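Side-chain contacts in divalent-cation tolerance protein CutA (Thermotoga maritima, PDB 1O5J), which probably takes part in resistance to heavy metals and binds copper ions, working as a homotrimer of the CutA family: residues A[68-71]-A[72-75]; A[100-103]-A[104-108]. All coordinates share one frame; numbering follows the deposited sequence.

Interaction 1 (A[68-71]-A[72-75])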
loop_
_atom_site.group_PDB
_atom_site.type_symbol
_atom_site.label_atom_id
_atom_site.label_comp_id
_atom_site.label_asym_id
_atom_site.label_seq_id
_atom_site.Cartn_x
_atom_site.Cartn_y
_atom_site.Cartn_z
ATOM N N LYS A 68 3.298 7.142 8.591
ATOM C CA LYS A 68 2.339 6.670 9.614
ATOM C C LYS A 68 2.258 7.709 10.702
ATOM O O LYS A 68 3.275 8.139 11.208
ATOM C CB LYS A 68 2.798 5.315 10.133
ATOM C CG LYS A 68 3.011 4.282 9.012
ATOM C CD LYS A 68 3.691 3.019 9.512
ATOM C CE LYS A 68 4.315 2.228 8.393
ATOM N NZ LYS A 68 4.892 0.949 8.978
ATOM N N THR A 69 1.051 8.144 11.054
ATOM C CA THR A 69 0.905 9.210 12.044
ATOM C C THR A 69 -0.502 9.194 12.627
ATOM O O THR A 69 -1.248 8.245 12.382
ATOM C CB THR A 69 1.310 10.580 11.404
ATOM O OG1 THR A 69 1.472 11.560 12.424
ATOM C CG2 THR A 69 0.234 11.144 10.450
ATOM N N THR A 70 -0.845 10.215 13.413
ATOM C CA THR A 70 -2.145 10.321 13.990
ATOM C C THR A 70 -2.931 11.331 13.187
ATOM O O THR A 70 -2.365 12.196 12.489
ATOM C CB THR A 70 -2.025 10.767 15.429
ATOM O OG1 THR A 70 -1.420 12.068 15.490
ATOM C CG2 THR A 70 -1.043 9.873 16.150
ATOM N N GLU A 71 -4.242 11.229 13.312
ATOM C CA GLU A 71 -5.201 12.162 12.679
ATOM C C GLU A 71 -4.894 13.598 13.028
ATOM O O GLU A 71 -5.147 14.516 12.242
ATOM C CB GLU A 71 -6.622 11.863 13.193
ATOM C CG GLU A 71 -6.974 10.386 13.194
ATOM C CD GLU A 71 -8.423 10.109 13.562
ATOM O OE1 GLU A 71 -9.011 10.815 14.420
ATOM O OE2 GLU A 71 -8.971 9.161 12.971
ATOM N N GLU A 72 -4.395 13.792 14.250
ATOM C CA GLU A 72 -4.205 15.126 14.816
ATOM C C GLU A 72 -3.122 15.877 14.038
ATOM O O GLU A 72 -3.140 17.114 13.932
ATOM C CB GLU A 72 -3.826 15.013 16.313
ATOM C CG GLU A 72 -4.951 14.569 17.258
ATOM C CD GLU A 72 -5.422 13.109 17.123
ATOM O OE1 GLU A 72 -4.682 12.221 16.642
ATOM O OE2 GLU A 72 -6.587 12.835 17.483
ATOM N N LYS A 73 -2.205 15.099 13.478
ATOM C CA LYS A 73 -1.057 15.598 12.719
ATOM C C LYS A 73 -1.303 15.733 11.233
ATOM O O LYS A 73 -0.423 16.211 10.524
ATOM C CB LYS A 73 0.130 14.647 12.906
ATOM C CG LYS A 73 0.645 14.600 14.342
ATOM C CD LYS A 73 1.292 15.904 14.742
ATOM C CE LYS A 73 1.942 15.783 16.095
ATOM N NZ LYS A 73 3.015 16.805 16.382
ATOM N N GLU A 74 -2.484 15.331 10.756
ATOM C CA GLU A 74 -2.721 15.253 9.312
ATOM C C GLU A 74 -2.553 16.590 8.585
ATOM O O GLU A 74 -1.971 16.639 7.512
ATOM C CB GLU A 74 -4.092 14.631 8.979
ATOM C CG GLU A 74 -4.134 14.038 7.558
ATOM C CD GLU A 74 -5.503 13.475 7.200
ATOM O OE1 GLU A 74 -6.408 13.584 8.032
ATOM O OE2 GLU A 74 -5.692 12.955 6.095
ATOM N N LYS A 75 -3.080 17.640 9.167
ATOM C CA LYS A 75 -3.067 18.974 8.566
ATOM C C LYS A 75 -1.615 19.461 8.435
ATOM O O LYS A 75 -1.159 19.825 7.350
ATOM C CB LYS A 75 -3.892 19.925 9.437
ATOM C CG LYS A 75 -4.334 21.208 8.757
ATOM C CD LYS A 75 -5.481 21.906 9.518
ATOM C CE LYS A 75 -6.625 22.360 8.579
ATOM N NZ LYS A 75 -7.133 21.237 7.671
HETATM O O HOH W 1 -5.382 17.071 11.512
HETATM O O HOH W 2 -7.351 13.663 10.753
#
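The first carbons of Lys73 rest against the hydroxyls of Thr69 and Thr70 at the end of strand 56-70. The stem crosses the Thr69 side chain at about a right angle, with Lys73 CB 3.4 Å from Thr69 OG1. Against Thr70 it runs alongside, pointing the same way, and Lys73 CG lies 3.5 Å from Thr70 OG1. A bend at chi2 (-68°) then carries the amine away to the carbonyl oxygen of Arg37. Thr69 OG1 is hydrogen-bonded to Leu38 O.

Glu72 crosses Thr70 at about a right angle. Its chain bends at chi2 (69°), which brings OE1 to 3.3 Å from Thr70 CB; the same oxygen is hydrogen-bonded to ND1 of His12, an expression-tag residue. Glu71 OE1 and Glu72 OE2 are 4.4 Å apart; both residues are exposed, so solvent probably screens the repulsion.

Two i to i+3 hydrogen bonds close the turn: Lys73 N to Thr70 O at 3.1 Å, and Glu74 N to Glu71 O at 3.2 Å. A water bridges Glu71 O and Glu74 OE1, while Glu74 OE2 is hydrogen-bonded to Thr94 OG1 of its own chain and Asn99 ND2 of the third subunit. This strand-to-helix turn leads into helix 74-84 of the ferredoxin-like CutA fold.

Interaction 2 (A[100-103]-A[104-108]); sequences VLTE and YMNWL
Leu101 O accepts a nearly straight hydrogen bond from Met105 N (2.9 Å, 166° at the hydrogen), and Thr102 O and Glu103 O receive the N-H groups of Asn106 and Trp107 in the same i to i+4 pattern. This is the first turn of the C-terminal helix 102-112 of the CutA fold, with Leu101 at the N-cap position. The chain enters it directly from strand 92-100.

Val100, the last residue of that strand, turns its side chain toward the helix. Tyr104 has CG anti to its own nitrogen (chi1 -175°), and the ring passes beside the valine. Val100 CG1 meets the ring at its edge, in the ring plane, 3.7 Å from Tyr104 CD2. Met105, modelled as selenomethionine, bends at chi2 and chi3, and its methyl end turns back toward Val100; the modelled spacing there is too short to be trusted. Met13 of strand 13-20 packs against Val100, Met105 and Leu108.

On another side of the helix, Thr102 and Asn106 lie alongside each other, pointing the same way, with Thr102 CG2 4.0 Å from Asn106 ND2. Asn106 OD1 is bonded to Arg109. Glu103 bends at chi2 (88°) and forms a salt bridge with Arg82 of the second subunit, while Leu101 and Tyr104 pack on Pro90 of that subunit. Leu101 CB lies 4.1 Å from Tyr104 CB.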
loop_
_atom_site.group_PDB
_atom_site.type_symbol
_atom_site.label_atom_id
_atom_site.label_comp_id
_atom_site.label_asym_id
_atom_site.label_seq_id
_atom_site.Cartn_x
_atom_site.Cartn_y
_atom_site.Cartn_z
ATOM N N VAL A 100 -5.694 -1.297 14.643
ATOM C CA VAL A 100 -4.275 -1.195 14.891
ATOM C C VAL A 100 -3.970 -1.948 16.168
ATOM O O VAL A 100 -4.681 -1.814 17.145
ATOM C CB VAL A 100 -3.829 0.289 15.085
ATOM C CG1 VAL A 100 -2.286 0.395 15.279
ATOM C CG2 VAL A 100 -4.316 1.175 13.920
ATOM N N LEU A 101 -2.897 -2.734 16.162
ATOM C CA LEU A 101 -2.389 -3.355 17.388
ATOM C C LEU A 101 -2.223 -2.312 18.509
ATOM O O LEU A 101 -1.578 -1.269 18.313
ATOM C CB LEU A 101 -1.037 -3.984 17.105
ATOM C CG LEU A 101 -0.411 -4.767 18.253
ATOM C CD1 LEU A 101 -1.157 -6.086 18.510
ATOM C CD2 LEU A 101 1.042 -5.034 17.917
ATOM N N THR A 102 -2.766 -2.621 19.678
ATOM C CA THR A 102 -2.796 -1.702 20.801
ATOM C C THR A 102 -1.436 -1.137 21.167
ATOM O O THR A 102 -1.282 0.076 21.246
ATOM C CB THR A 102 -3.373 -2.411 21.999
ATOM O OG1 THR A 102 -4.691 -2.878 21.677
ATOM C CG2 THR A 102 -3.535 -1.429 23.207
ATOM N N GLU A 103 -0.456 -2.010 21.392
ATOM C CA GLU A 103 0.888 -1.573 21.785
ATOM C C GLU A 103 1.483 -0.630 20.741
ATOM O O GLU A 103 2.213 0.314 21.071
ATOM C CB GLU A 103 1.840 -2.768 21.931
ATOM C CG GLU A 103 1.289 -3.938 22.731
ATOM C CD GLU A 103 0.523 -4.926 21.856
ATOM O OE1 GLU A 103 1.166 -5.820 21.229
ATOM O OE2 GLU A 103 -0.724 -4.779 21.798
ATOM N N TYR A 104 1.202 -0.914 19.470
ATOM C CA TYR A 104 1.720 -0.126 18.367
ATOM C C TYR A 104 1.076 1.254 18.302
ATOM O O TYR A 104 1.765 2.223 18.099
ATOM C CB TYR A 104 1.505 -0.831 17.044
ATOM C CG TYR A 104 2.143 -0.092 15.884
ATOM C CD1 TYR A 104 3.525 0.050 15.801
ATOM C CD2 TYR A 104 1.363 0.507 14.915
ATOM C CE1 TYR A 104 4.105 0.735 14.756
ATOM C CE2 TYR A 104 1.931 1.184 13.838
ATOM C CZ TYR A 104 3.300 1.315 13.779
ATOM O OH TYR A 104 3.853 2.024 12.731
HETATM N N MSE A 105 -0.241 1.329 18.457
HETATM C CA MSE A 105 -0.950 2.615 18.508
HETATM C C MSE A 105 -0.408 3.490 19.647
HETATM O O MSE A 105 -0.322 4.700 19.498
HETATM C CB MSE A 105 -2.451 2.374 18.693
HETATM C CG MSE A 105 -3.324 3.647 18.686
HETATM SE SE MSE A 105 -3.409 4.567 16.909
HETATM C CE MSE A 105 -3.843 3.278 15.884
ATOM N N ASN A 106 -0.054 2.876 20.775
ATOM C CA ASN A 106 0.461 3.606 21.917
ATOM C C ASN A 106 1.808 4.217 21.584
ATOM O O ASN A 106 2.087 5.365 21.927
ATOM C CB ASN A 106 0.577 2.687 23.157
ATOM C CG ASN A 106 -0.761 2.274 23.707
ATOM O OD1 ASN A 106 -1.763 2.908 23.418
ATOM N ND2 ASN A 106 -0.781 1.204 24.542
ATOM N N TRP A 107 2.635 3.444 20.895
ATOM C CA TRP A 107 3.947 3.885 20.467
ATOM C C TRP A 107 3.828 4.987 19.405
ATOM O O TRP A 107 4.579 5.951 19.449
ATOM C CB TRP A 107 4.727 2.679 19.922
ATOM C CG TRP A 107 6.037 3.022 19.335
ATOM C CD1 TRP A 107 7.199 3.105 20.008
ATOM C CD2 TRP A 107 6.343 3.342 17.958
ATOM N NE1 TRP A 107 8.214 3.449 19.152
ATOM C CE2 TRP A 107 7.711 3.617 17.893
ATOM C CE3 TRP A 107 5.590 3.453 16.791
ATOM C CZ2 TRP A 107 8.355 3.959 16.711
ATOM C CZ3 TRP A 107 6.202 3.830 15.636
ATOM C CH2 TRP A 107 7.592 4.065 15.590
ATOM N N LEU A 108 2.887 4.840 18.460
ATOM C CA LEU A 108 2.595 5.910 17.470
ATOM C C LEU A 108 2.304 7.242 18.131
ATOM O O LEU A 108 2.868 8.288 17.780
ATOM C CB LEU A 108 1.396 5.552 16.564
ATOM C CG LEU A 108 1.614 4.529 15.438
ATOM C CD1 LEU A 108 0.266 4.058 14.805
ATOM C CD2 LEU A 108 2.524 5.121 14.344
#

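Interaction 1 ends strand 56-70 and leads into helix 74-84. Interaction 2 ends strand 92-100 and leads into helix 102-112. Their centres are about 14 Å apart, on the same side of the chain's centre. They touch through Lys68, whose CD lies 3.4 Å from Tyr104 OH and whose CB lies 4.2 Å from Leu108 CD2. Further along the same helix, Val112 packs on Thr69 and Thr70. Both contacts also reach the trimer interface. Glu74 of interaction 1 meets the third subunit, and Val100 of interaction 2 pairs in an antiparallel ladder with a strand of the second, so the sheet continues between chains.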